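Local coordinates for protein glycerophosphoryl diester phosphodiesterase (PDB 3MZ2) that probably hydrolyses glycerophosphodiesters, releasing an alcohol and glycerol 3-phosphate, at residues C231-A236 against R253-Q258; P32-H37 against E273-L278; S22-A27 against K132-L137. All coordinates share one frame; numbering follows the deposited sequence.

In the fold
All three contacts reach the same curled sheet, whose eight parallel strands form a TIM barrel closed where strand 33-36 meets strand 262-265. Contacts 1 and 2, with centres about 9 Å apart, touch each other and set helices 245-257 and 268-275 against strands 231-234 and 33-36. Contact 3 joins the end of helix 17-23 to the approach to strand 135-137; its centre lies about 14 Å from that of contact 2 and 17 Å from that of contact 1. Along the chain contact 1 is nested inside contact 2, whereas contacts 2 and 3 alternate their segments. Early and late parts of the sequence are thus brought together around one barrel.

Contact 1. Residues C231-A236 against R253-Q258; sequences CMISTA and RMIIRQ
I255 sends CG1 off beside its own backbone N (chi1 -68°), and the rest of the chain extends so that CD1 reaches I233 of strand 231-234 and the residue that follows the strand. T235, just after the strand, has its CG2 on the side facing the helix, while I233 holds CG2 anti to the backbone N (chi1 -70° for CG1). These settings bring three methyls together, and I255 CD1 is common to both pairs. It lies 3.4 Å from T235 CG2, which is tighter than ordinary van der Waals contact between carbons, and 4.1 Å from I233 CG2. The I255 chain crosses I233 and T235 at a slant, so the meeting is between methyl ends rather than along the side chains. These methyl pairs, with no hydrogen bond between the two segments, make the contact apolar; the buried surface of 118 Å² shows that it is small.

The other branch of the threonine is polar: T235 OG1 lies within hydrogen-bonding distance of D240 OD1, its strongest partner, and of E264 O, which probably limits how far the side chain can turn. V260 also packs on both I233 and I255, extending the apolar layer beyond the pair. Alternation along the strand and into the residue after it accounts for the pattern: I233 and T235 direct their CB atoms toward the helix, and M232 and S234 direct theirs away. The layer between strand and helix is that of the beta-alpha-beta unit formed by strand 231-234, helix 245-257 and strand 262-265 in the TIM barrel.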
ATOM      1  N   CYS A 231       9.670  21.242   2.685  1.00 10.95           N
ATOM      2  CA  CYS A 231       9.805  19.959   3.373  1.00 11.85           C
ATOM      3  C   CYS A 231       8.836  19.814   4.559  1.00 11.80           C
ATOM      4  O   CYS A 231       8.660  20.736   5.385  1.00 12.34           O
ATOM      5  CB  CYS A 231      11.288  19.771   3.809  1.00 12.00           C
ATOM      6  SG  CYS A 231      12.441  19.767   2.441  1.00 14.38           S
HETATM    7  N   MSE A 232       8.257  18.636   4.612  1.00 11.60           N
HETATM    8  CA  MSE A 232       7.199  18.339   5.562  0.50 10.60           C
HETATM    9  C   MSE A 232       7.614  17.197   6.466  1.00 11.66           C
HETATM   10  O   MSE A 232       8.040  16.143   5.996  1.00 12.79           O
HETATM   11  CB  MSE A 232       5.947  17.918   4.823  0.50  9.98           C
HETATM   12  CG  MSE A 232       4.722  17.824   5.726  0.50  8.23           C
HETATM   13 SE   MSE A 232       3.175  17.422   4.659  0.38  9.09          SE
HETATM   14  CE  MSE A 232       3.174  15.476   4.755  0.50 12.98           C
ATOM     15  N   ILE A 233       7.441  17.413   7.763  1.00 11.75           N
ATOM     16  CA  ILE A 233       7.460  16.344   8.771  1.00 11.46           C
ATOM     17  C   ILE A 233       6.047  15.943   9.154  1.00 12.07           C
ATOM     18  O   ILE A 233       5.192  16.784   9.350  1.00 11.63           O
ATOM     19  CB  ILE A 233       8.203  16.831  10.072  1.00 12.27           C
ATOM     20  CG1 ILE A 233       9.708  16.990   9.806  1.00 12.46           C
ATOM     21  CG2 ILE A 233       7.901  15.962  11.259  1.00 11.93           C
ATOM     22  CD1 ILE A 233      10.464  15.647   9.701  1.00 12.51           C
ATOM     23  N   SER A 234       5.805  14.633   9.280  1.00 11.13           N
ATOM     24  CA  SER A 234       4.537  14.154   9.776  1.00 11.75           C
ATOM     25  C   SER A 234       4.741  13.783  11.223  1.00 12.75           C
ATOM     26  O   SER A 234       5.567  12.916  11.536  1.00 13.30           O
ATOM     27  CB  SER A 234       4.059  12.924   9.059  1.00 11.51           C
ATOM     28  OG  SER A 234       2.838  12.480   9.678  1.00 13.63           O
ATOM     29  N   THR A 235       3.980  14.438  12.093  1.00 11.83           N
ATOM     30  CA  THR A 235       3.999  14.178  13.516  1.00 11.52           C
ATOM     31  C   THR A 235       2.981  13.097  13.931  1.00 11.74           C
ATOM     32  O   THR A 235       2.888  12.737  15.112  1.00 12.32           O
ATOM     33  CB  THR A 235       3.760  15.464  14.323  1.00 11.34           C
ATOM     34  OG1 THR A 235       2.549  16.087  13.923  1.00 10.46           O
ATOM     35  CG2 THR A 235       4.953  16.441  14.131  1.00 12.52           C
ATOM     36  N   ALA A 236       2.238  12.557  12.964  1.00 10.72           N
ATOM     37  CA  ALA A 236       1.178  11.607  13.307  1.00 11.91           C
ATOM     38  C   ALA A 236       1.715  10.405  14.087  1.00 12.06           C
ATOM     39  O   ALA A 236       1.154  10.027  15.095  1.00 14.89           O
ATOM     40  CB  ALA A 236       0.361  11.173  12.025  1.00 10.98           C
ATOM     41  N   ARG A 253       6.815  23.486  17.838  1.00 13.18           N
ATOM     42  CA  ARG A 253       7.756  24.612  17.706  1.00 14.12           C
ATOM     43  C   ARG A 253       9.180  24.200  17.376  1.00 14.50           C
ATOM     44  O   ARG A 253       9.819  24.815  16.531  1.00 13.40           O
ATOM     45  CB  ARG A 253       7.684  25.519  18.966  1.00 13.96           C
ATOM     46  CG  ARG A 253       6.413  26.347  19.050  1.00 15.15           C
ATOM     47  CD  ARG A 253       6.476  27.294  20.218  1.00 15.73           C
ATOM     48  NE  ARG A 253       6.495  26.646  21.532  1.00 14.02           N
ATOM     49  CZ  ARG A 253       5.407  26.334  22.252  1.00 17.29           C
ATOM     50  NH1 ARG A 253       4.157  26.616  21.788  1.00 15.81           N
ATOM     51  NH2 ARG A 253       5.568  25.753  23.441  1.00 16.06           N
HETATM   52  N   MSE A 254       9.678  23.138  18.004  1.00 14.20           N
HETATM   53  CA  MSE A 254      11.041  22.661  17.744  1.00 16.60           C
HETATM   54  C   MSE A 254      11.187  22.284  16.259  1.00 15.04           C
HETATM   55  O   MSE A 254      12.182  22.618  15.617  1.00 14.37           O
HETATM   56  CB  MSE A 254      11.360  21.487  18.667  1.00 17.36           C
HETATM   57  CG  MSE A 254      12.672  20.853  18.411  1.00 24.32           C
HETATM   58 SE   MSE A 254      13.361  19.987  20.049  0.75 38.28          SE
HETATM   59  CE  MSE A 254      11.856  18.737  20.433  1.00 37.81           C
ATOM     60  N   ILE A 255      10.153  21.653  15.687  1.00 13.70           N
ATOM     61  CA  ILE A 255      10.193  21.268  14.284  1.00 13.65           C
ATOM     62  C   ILE A 255      10.368  22.495  13.399  1.00 13.94           C
ATOM     63  O   ILE A 255      11.222  22.499  12.507  1.00 13.92           O
ATOM     64  CB  ILE A 255       8.977  20.452  13.845  1.00 12.79           C
ATOM     65  CG1 ILE A 255       9.029  19.080  14.530  1.00 14.30           C
ATOM     66  CG2 ILE A 255       8.962  20.324  12.321  1.00 13.67           C
ATOM     67  CD1 ILE A 255       7.679  18.359  14.633  1.00 14.42           C
ATOM     68  N   ILE A 256       9.608  23.561  13.666  1.00 13.85           N
ATOM     69  CA  ILE A 256       9.726  24.783  12.877  1.00 15.36           C
ATOM     70  C   ILE A 256      11.134  25.436  13.095  1.00 15.66           C
ATOM     71  O   ILE A 256      11.805  25.866  12.148  1.00 16.60           O
ATOM     72  CB  ILE A 256       8.562  25.766  13.173  1.00 15.44           C
ATOM     73  CG1 ILE A 256       7.199  25.131  12.802  1.00 15.71           C
ATOM     74  CG2 ILE A 256       8.737  27.085  12.429  1.00 15.68           C
ATOM     75  CD1 ILE A 256       7.112  24.586  11.347  1.00 14.94           C
ATOM     76  N   ARG A 257      11.608  25.419  14.331  1.00 16.90           N
ATOM     77  CA  ARG A 257      12.900  26.032  14.650  1.00 18.24           C
ATOM     78  C   ARG A 257      14.051  25.308  13.918  1.00 19.15           C
ATOM     79  O   ARG A 257      15.103  25.943  13.650  1.00 19.51           O
ATOM     80  CB  ARG A 257      13.148  26.008  16.160  1.00 18.53           C
ATOM     81  CG  ARG A 257      12.305  26.957  16.987  1.00 21.25           C
ATOM     82  CD  ARG A 257      12.837  26.954  18.444  1.00 25.11           C
ATOM     83  NE  ARG A 257      11.897  27.617  19.365  1.00 26.55           N
ATOM     84  CZ  ARG A 257      11.132  27.007  20.290  1.00 25.82           C
ATOM     85  NH1 ARG A 257      11.178  25.680  20.491  1.00 26.04           N
ATOM     86  NH2 ARG A 257      10.311  27.745  21.038  1.00 23.87           N
ATOM     87  N   GLN A 258      13.852  24.020  13.617  1.00 18.87           N
ATOM     88  CA  GLN A 258      14.842  23.205  12.899  0.50 20.21           C
ATOM     89  C   GLN A 258      14.854  23.457  11.382  1.00 19.78           C
ATOM     90  O   GLN A 258      15.704  22.908  10.648  1.00 21.81           O
ATOM     91  CB  GLN A 258      14.627  21.703  13.143  0.50 20.53           C
ATOM     92  CG  GLN A 258      14.796  21.181  14.581  0.50 23.35           C
ATOM     93  CD  GLN A 258      16.194  21.370  15.138  0.50 27.34           C
ATOM     94  OE1 GLN A 258      16.926  22.272  14.721  0.50 30.27           O
ATOM     95  NE2 GLN A 258      16.567  20.531  16.108  0.50 28.23           N
TER

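Contact 2. Residues P32-H37 against E273-L278; sequences PLISGH and EAISSL. With SO4 (sulfate ion), chain C.
P32 and I275 meet at one end of TIM-barrel strand 33-36, where helix 268-275 lies against it. I275 CD1 is 4.0 Å from P32 CB and 4.3 Å from I34 CG1, so a single methyl touches both residues that direct their CB atoms toward the helix. The proline ring also reaches the chain that follows the helix, its CG lying 4.2 Å from L278 O. No hydrogen bond crosses between the segments.

At the far end of the strand, H37 can be followed outward. From CB, CG stands anti to the backbone N (chi1 -174°), which sets the ring beside the carbonyl carbon, on the side away from the backbone N. ND1 is hydrogen-bonded to D266 OD1, and the CB of A236 packs beside it. CE1 lies 3.5 Å from sulfate O1, CD2 lies 3.9 Å from sulfate O2, and NE2 donates to that same O2. Held at both nitrogens in this crystal, the ring is probably restrained from turning. An alanine here lacks the imidazole, which would probably leave D266 OD1 without this partner and the anion less firmly held. R38 NH2 and H80 NE2 also bond the anion, which probably came from the crystallisation liquor; its place is consistent with a phosphate-binding site. The bond from H37 NE2 to sulfate O2 is 3.0 Å long and nearly straight, at 169°, with O2 in the plane of the ring.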
ATOM      1  N   PRO A  32       5.234  29.141   7.844  1.00 13.58           N
ATOM      2  CA  PRO A  32       5.098  27.731   8.217  1.00 13.54           C
ATOM      3  C   PRO A  32       3.715  27.232   7.832  1.00 13.80           C
ATOM      4  O   PRO A  32       2.717  27.943   8.096  1.00 14.08           O
ATOM      5  CB  PRO A  32       5.271  27.753   9.751  1.00 15.02           C
ATOM      6  CG  PRO A  32       6.192  28.912   9.982  1.00 15.84           C
ATOM      7  CD  PRO A  32       5.737  29.961   8.950  1.00 14.94           C
ATOM      8  N   LEU A  33       3.655  26.031   7.262  1.00 12.01           N
ATOM      9  CA  LEU A  33       2.411  25.443   6.770  1.00 12.24           C
ATOM     10  C   LEU A  33       1.921  24.261   7.608  1.00 11.00           C
ATOM     11  O   LEU A  33       2.719  23.581   8.251  1.00 12.10           O
ATOM     12  CB  LEU A  33       2.580  25.026   5.323  1.00 11.87           C
ATOM     13  CG  LEU A  33       2.902  26.143   4.372  1.00 11.58           C
ATOM     14  CD1 LEU A  33       2.966  25.565   2.938  1.00 16.12           C
ATOM     15  CD2 LEU A  33       1.892  27.353   4.410  1.00 12.71           C
ATOM     16  N   ILE A  34       0.619  24.010   7.622  1.00 11.23           N
ATOM     17  CA  ILE A  34       0.023  22.905   8.344  1.00 10.79           C
ATOM     18  C   ILE A  34      -0.832  22.082   7.396  1.00 11.64           C
ATOM     19  O   ILE A  34      -1.595  22.617   6.545  1.00 11.77           O
ATOM     20  CB  ILE A  34      -0.847  23.400   9.489  1.00 11.60           C
ATOM     21  CG1 ILE A  34      -0.051  24.226  10.517  1.00 11.45           C
ATOM     22  CG2 ILE A  34      -1.523  22.220  10.264  1.00 13.16           C
ATOM     23  CD1 ILE A  34      -0.888  24.873  11.678  1.00 15.48           C
ATOM     24  N   SER A  35      -0.695  20.775   7.519  1.00 10.75           N
ATOM     25  CA  SER A  35      -1.533  19.833   6.757  1.00 11.12           C
ATOM     26  C   SER A  35      -2.213  18.880   7.719  1.00 12.74           C
ATOM     27  O   SER A  35      -1.573  18.363   8.635  1.00 12.14           O
ATOM     28  CB  SER A  35      -0.668  19.095   5.726  1.00 11.10           C
ATOM     29  OG  SER A  35      -1.447  18.384   4.791  1.00 11.59           O
ATOM     30  N   GLY A  36      -3.521  18.692   7.550  1.00 12.50           N
ATOM     31  CA  GLY A  36      -4.302  17.810   8.384  1.00 12.85           C
ATOM     32  C   GLY A  36      -4.148  16.398   7.911  1.00 13.98           C
ATOM     33  O   GLY A  36      -4.648  16.038   6.834  1.00 14.52           O
ATOM     34  N   HIS A  37      -3.457  15.581   8.691  1.00 13.07           N
ATOM     35  CA  HIS A  37      -3.352  14.141   8.447  1.00 15.63           C
ATOM     36  C   HIS A  37      -4.703  13.445   8.533  1.00 16.47           C
ATOM     37  O   HIS A  37      -5.423  13.516   9.557  1.00 15.57           O
ATOM     38  CB  HIS A  37      -2.410  13.523   9.476  1.00 15.05           C
ATOM     39  CG  HIS A  37      -2.094  12.074   9.248  1.00 17.56           C
ATOM     40  ND1 HIS A  37      -2.528  11.075  10.092  1.00 17.88           N
ATOM     41  CD2 HIS A  37      -1.345  11.460   8.298  1.00 20.84           C
ATOM     42  CE1 HIS A  37      -2.063   9.909   9.680  1.00 18.64           C
ATOM     43  NE2 HIS A  37      -1.327  10.117   8.601  1.00 18.95           N
ATOM     44  N   GLU A 273      -2.102  26.554  17.115  1.00 14.60           N
ATOM     45  CA  GLU A 273      -1.948  27.278  18.377  1.00 16.18           C
ATOM     46  C   GLU A 273      -0.500  27.311  18.860  1.00 15.26           C
ATOM     47  O   GLU A 273      -0.031  28.353  19.346  1.00 15.37           O
ATOM     48  CB  GLU A 273      -2.924  26.723  19.440  1.00 17.85           C
ATOM     49  CG  GLU A 273      -4.357  26.978  18.968  1.00 23.20           C
ATOM     50  CD  GLU A 273      -5.466  26.605  19.921  1.00 32.70           C
ATOM     51  OE1 GLU A 273      -5.161  26.198  21.069  1.00 39.59           O
ATOM     52  OE2 GLU A 273      -6.662  26.761  19.495  1.00 36.31           O
ATOM     53  N   ALA A 274       0.217  26.187  18.705  1.00 13.53           N
ATOM     54  CA  ALA A 274       1.604  26.104  19.199  1.00 14.29           C
ATOM     55  C   ALA A 274       2.569  27.007  18.427  1.00 13.87           C
ATOM     56  O   ALA A 274       3.461  27.608  19.031  1.00 13.85           O
ATOM     57  CB  ALA A 274       2.111  24.656  19.119  1.00 14.77           C
ATOM     58  N   ILE A 275       2.393  27.095  17.107  1.00 13.73           N
ATOM     59  CA  ILE A 275       3.323  27.805  16.230  1.00 14.01           C
ATOM     60  C   ILE A 275       2.865  29.197  15.835  1.00 15.22           C
ATOM     61  O   ILE A 275       3.566  29.859  15.089  1.00 14.47           O
ATOM     62  CB  ILE A 275       3.742  27.000  15.008  1.00 13.80           C
ATOM     63  CG1 ILE A 275       2.667  26.958  13.885  1.00 12.63           C
ATOM     64  CG2 ILE A 275       4.159  25.551  15.445  1.00 13.66           C
ATOM     65  CD1 ILE A 275       3.110  26.217  12.697  1.00 15.67           C
ATOM     66  N   SER A 276       1.734  29.659  16.388  1.00 15.62           N
ATOM     67  CA  SER A 276       1.170  30.964  15.982  1.00 16.91           C
ATOM     68  C   SER A 276       2.207  32.094  16.128  1.00 18.03           C
ATOM     69  O   SER A 276       2.328  32.984  15.260  1.00 18.01           O
ATOM     70  CB  SER A 276      -0.092  31.285  16.809  1.00 17.75           C
ATOM     71  OG  SER A 276       0.148  31.443  18.193  1.00 24.27           O
ATOM     72  N   SER A 277       2.969  32.056  17.219  1.00 17.48           N
ATOM     73  CA  SER A 277       3.979  33.085  17.479  1.00 18.95           C
ATOM     74  C   SER A 277       5.182  33.038  16.543  1.00 18.46           C
ATOM     75  O   SER A 277       6.006  33.951  16.574  1.00 20.36           O
ATOM     76  CB  SER A 277       4.475  32.978  18.926  1.00 19.54           C
ATOM     77  OG  SER A 277       5.335  31.873  19.008  1.00 22.83           O
ATOM     78  N   LEU A 278       5.293  31.975  15.741  1.00 16.23           N
ATOM     79  CA  LEU A 278       6.343  31.801  14.766  1.00 16.27           C
ATOM     80  C   LEU A 278       5.906  32.249  13.334  1.00 17.46           C
ATOM     81  O   LEU A 278       6.711  32.233  12.430  1.00 18.28           O
ATOM     82  CB  LEU A 278       6.807  30.340  14.776  1.00 15.48           C
ATOM     83  CG  LEU A 278       7.296  29.802  16.135  1.00 16.18           C
ATOM     84  CD1 LEU A 278       7.765  28.338  15.963  1.00 15.73           C
ATOM     85  CD2 LEU A 278       8.367  30.648  16.750  1.00 16.87           C
TER
HETATM   86  S   SO4 C   2      -1.214   6.955   7.373  1.00 35.88           S
HETATM   87  O1  SO4 C   2      -2.528   7.554   7.131  1.00 34.99           O
HETATM   88  O2  SO4 C   2      -0.198   7.927   6.964  1.00 34.93           O
HETATM   89  O3  SO4 C   2      -1.003   6.618   8.793  1.00 34.43           O
HETATM   90  O4  SO4 C   2      -1.178   5.661   6.646  1.00 37.04           O

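Contact 3. Residues S22-A27 against K132-L137; sequences SFYQYA and KTILIL
Apolar contacts carry the meeting of Y24 and F23 with I134. I134 CD1 is the methyl involved in each case: it lies 4.0 Å from Y24 CE2 and 4.2 Å from F23 CE2. The Y24 hydroxyl is a van der Waals neighbour of the same methyl, with OH 4.0 Å from I134 CD1. Y24 and I134 approach from opposite directions, and the methyl sits obliquely to both rings. I134 has CG1 beside its backbone N (chi1 -54°), with CD1 extended beyond it toward the two aromatic residues. The nearest backbones stay far apart, F23 CA being 11.0 Å from I134 CA, and the two aromatic side chains and the isoleucine reach across that gap.

Aromatic packing within 22-27 sets the shape of the surface that I134 meets. F23 CD2 stands 3.6 Å above the plane of the Y24 ring and over its centre, while Y24 CD2 lies in the plane of the F23 ring at its edge. The two rings are therefore held steeply to each other. F288 adds a third aromatic ring, edge-to-face (T-shaped) with F23.

No hydrogen bond crosses the contact; those nearby lie within the segments or reach neighbouring strands and loops. Q25 N reaches S22 O at 3.0 Å as the chain leaves the helix, and I134 is tied by its main chain to F64 of strand 63-70, while T133 OG1 bonds A62 O.

T63 and M161, on either side of strand 135-137 in the sheet, touch both Y24 and I134. The burial of F23 and Y24 against residues near the starts of these parallel strands is consistent with a helix closing the N-terminal end of a TIM barrel.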
ATOM      1  N   SER A  22       3.936  28.200  -7.308  1.00 13.99           N
ATOM      2  CA  SER A  22       4.488  29.316  -6.559  0.70 14.26           C
ATOM      3  C   SER A  22       4.346  29.144  -5.057  1.00 13.32           C
ATOM      4  O   SER A  22       5.308  29.387  -4.287  1.00 13.69           O
ATOM      5  CB  SER A  22       3.786  30.604  -6.953  0.70 15.53           C
ATOM      6  OG  SER A  22       4.468  31.718  -6.419  0.70 13.97           O
ATOM      7  N   PHE A  23       3.147  28.738  -4.641  1.00 13.60           N
ATOM      8  CA  PHE A  23       2.825  28.520  -3.230  1.00 12.97           C
ATOM      9  C   PHE A  23       3.872  27.590  -2.597  1.00 12.48           C
ATOM     10  O   PHE A  23       4.365  27.851  -1.505  1.00 14.12           O
ATOM     11  CB  PHE A  23       1.388  27.943  -3.089  1.00 12.29           C
ATOM     12  CG  PHE A  23       0.936  27.680  -1.650  1.00 13.28           C
ATOM     13  CD1 PHE A  23       0.598  28.731  -0.797  1.00 14.72           C
ATOM     14  CD2 PHE A  23       0.871  26.395  -1.146  1.00 14.03           C
ATOM     15  CE1 PHE A  23       0.152  28.489   0.493  1.00 14.38           C
ATOM     16  CE2 PHE A  23       0.457  26.151   0.150  1.00 14.40           C
ATOM     17  CZ  PHE A  23       0.092  27.205   0.957  1.00 13.76           C
ATOM     18  N   TYR A  24       4.230  26.554  -3.339  1.00 11.75           N
ATOM     19  CA  TYR A  24       5.162  25.529  -2.858  1.00 11.56           C
ATOM     20  C   TYR A  24       6.637  25.769  -3.258  1.00 12.50           C
ATOM     21  O   TYR A  24       7.466  24.899  -2.987  1.00 12.08           O
ATOM     22  CB  TYR A  24       4.715  24.114  -3.291  1.00 11.77           C
ATOM     23  CG  TYR A  24       3.597  23.605  -2.385  1.00  9.98           C
ATOM     24  CD1 TYR A  24       3.812  23.444  -1.025  1.00  9.60           C
ATOM     25  CD2 TYR A  24       2.344  23.276  -2.904  1.00 11.16           C
ATOM     26  CE1 TYR A  24       2.821  23.017  -0.184  1.00 12.80           C
ATOM     27  CE2 TYR A  24       1.358  22.840  -2.078  1.00 14.11           C
ATOM     28  CZ  TYR A  24       1.596  22.668  -0.712  1.00 13.09           C
ATOM     29  OH  TYR A  24       0.563  22.261   0.138  1.00 14.38           O
ATOM     30  N   GLN A  25       6.963  26.905  -3.869  1.00 13.88           N
ATOM     31  CA  GLN A  25       8.371  27.251  -4.123  0.50 14.45           C
ATOM     32  C   GLN A  25       8.975  27.753  -2.821  1.00 14.59           C
ATOM     33  O   GLN A  25       8.543  28.803  -2.256  1.00 14.70           O
ATOM     34  CB  GLN A  25       8.533  28.312  -5.229  0.50 15.24           C
ATOM     35  CG  GLN A  25       9.996  28.703  -5.549  0.50 18.25           C
ATOM     36  CD  GLN A  25      10.812  27.569  -6.210  0.50 21.06           C
ATOM     37  OE1 GLN A  25      10.290  26.486  -6.487  0.50 23.04           O
ATOM     38  NE2 GLN A  25      12.097  27.834  -6.476  0.50 22.33           N
ATOM     39  N   TYR A  26       9.969  27.036  -2.343  1.00 14.21           N
ATOM     40  CA  TYR A  26      10.686  27.445  -1.144  1.00 14.83           C
ATOM     41  C   TYR A  26      11.184  28.874  -1.277  1.00 15.76           C
ATOM     42  O   TYR A  26      11.703  29.303  -2.309  1.00 15.51           O
ATOM     43  CB  TYR A  26      11.837  26.480  -0.786  1.00 14.02           C
ATOM     44  CG  TYR A  26      12.623  26.939   0.419  1.00 14.35           C
ATOM     45  CD1 TYR A  26      12.149  26.697   1.708  1.00 16.62           C
ATOM     46  CD2 TYR A  26      13.788  27.664   0.268  1.00 15.30           C
ATOM     47  CE1 TYR A  26      12.840  27.154   2.818  1.00 13.75           C
ATOM     48  CE2 TYR A  26      14.496  28.086   1.373  1.00 17.38           C
ATOM     49  CZ  TYR A  26      14.021  27.826   2.640  1.00 18.41           C
ATOM     50  OH  TYR A  26      14.708  28.266   3.757  1.00 21.21           O
ATOM     51  N   ALA A  27      10.987  29.626  -0.195  1.00 16.66           N
ATOM     52  CA  ALA A  27      11.528  30.954  -0.051  1.00 16.91           C
ATOM     53  C   ALA A  27      12.019  31.106   1.382  1.00 17.92           C
ATOM     54  O   ALA A  27      11.439  30.513   2.300  1.00 16.62           O
ATOM     55  CB  ALA A  27      10.456  31.988  -0.365  1.00 17.57           C
ATOM     56  N   LYS A 132     -10.856  26.982  -1.401  1.00 14.90           N
ATOM     57  CA  LYS A 132     -10.642  26.979   0.034  1.00 15.03           C
ATOM     58  C   LYS A 132      -9.305  26.384   0.474  1.00 14.86           C
ATOM     59  O   LYS A 132      -8.676  26.899   1.397  1.00 14.86           O
ATOM     60  CB  LYS A 132     -11.747  26.232   0.751  1.00 15.87           C
ATOM     61  CG  LYS A 132     -13.128  26.752   0.478  1.00 16.34           C
ATOM     62  CD  LYS A 132     -14.140  25.967   1.276  1.00 17.17           C
ATOM     63  CE  LYS A 132     -15.549  26.346   0.868  1.00 16.54           C
ATOM     64  NZ  LYS A 132     -16.041  25.875  -0.503  1.00 15.69           N
ATOM     65  N   THR A 133      -8.883  25.277  -0.139  1.00 12.70           N
ATOM     66  CA  THR A 133      -7.735  24.527   0.337  1.00 12.70           C
ATOM     67  C   THR A 133      -7.183  23.646  -0.814  1.00 11.21           C
ATOM     68  O   THR A 133      -7.567  23.797  -1.965  1.00 12.22           O
ATOM     69  CB  THR A 133      -8.140  23.665   1.578  1.00 13.11           C
ATOM     70  OG1 THR A 133      -6.983  23.000   2.128  1.00 16.93           O
ATOM     71  CG2 THR A 133      -9.177  22.622   1.233  1.00 13.29           C
ATOM     72  N   ILE A 134      -6.270  22.755  -0.485  1.00 12.27           N
ATOM     73  CA  ILE A 134      -5.700  21.800  -1.406  1.00 11.51           C
ATOM     74  C   ILE A 134      -5.843  20.461  -0.731  1.00 11.92           C
ATOM     75  O   ILE A 134      -5.549  20.337   0.456  1.00 11.87           O
ATOM     76  CB  ILE A 134      -4.189  22.056  -1.610  1.00 12.79           C
ATOM     77  CG1 ILE A 134      -3.909  23.472  -2.038  1.00 13.29           C
ATOM     78  CG2 ILE A 134      -3.550  21.027  -2.608  1.00 12.46           C
ATOM     79  CD1 ILE A 134      -2.532  23.914  -1.780  1.00 18.25           C
ATOM     80  N   LEU A 135      -6.304  19.452  -1.451  1.00  9.87           N
ATOM     81  CA  LEU A 135      -6.360  18.110  -0.952  1.00 11.33           C
ATOM     82  C   LEU A 135      -5.149  17.333  -1.455  1.00 11.63           C
ATOM     83  O   LEU A 135      -4.631  17.581  -2.575  1.00 12.28           O
ATOM     84  CB  LEU A 135      -7.651  17.441  -1.483  1.00 11.70           C
ATOM     85  CG  LEU A 135      -8.986  18.137  -1.182  1.00 11.82           C
ATOM     86  CD1 LEU A 135     -10.137  17.371  -1.838  1.00 11.95           C
ATOM     87  CD2 LEU A 135      -9.166  18.318   0.302  1.00 11.81           C
ATOM     88  N   ILE A 136      -4.700  16.373  -0.669  1.00 10.52           N
ATOM     89  CA  ILE A 136      -3.538  15.573  -0.991  1.00 10.87           C
ATOM     90  C   ILE A 136      -3.940  14.104  -0.875  1.00 11.12           C
ATOM     91  O   ILE A 136      -4.319  13.637   0.209  1.00 10.13           O
ATOM     92  CB  ILE A 136      -2.342  15.891  -0.075  1.00 10.93           C
ATOM     93  CG1 ILE A 136      -2.068  17.400  -0.101  1.00 12.14           C
ATOM     94  CG2 ILE A 136      -1.100  15.040  -0.567  1.00 11.20           C
ATOM     95  CD1 ILE A 136      -0.936  17.900   0.904  1.00 13.06           C
ATOM     96  N   LEU A 137      -3.952  13.406  -2.001  1.00 11.50           N
ATOM     97  CA  LEU A 137      -4.494  12.055  -2.076  1.00 11.40           C
ATOM     98  C   LEU A 137      -3.441  10.997  -1.743  1.00 13.48           C
ATOM     99  O   LEU A 137      -2.448  10.800  -2.479  1.00 15.00           O
ATOM    100  CB  LEU A 137      -5.072  11.732  -3.459  1.00 11.33           C
ATOM    101  CG  LEU A 137      -6.116  12.729  -4.003  1.00 11.40           C
ATOM    102  CD1 LEU A 137      -6.737  12.190  -5.325  1.00 12.55           C
ATOM    103  CD2 LEU A 137      -7.203  13.090  -2.991  1.00 13.03           C
TER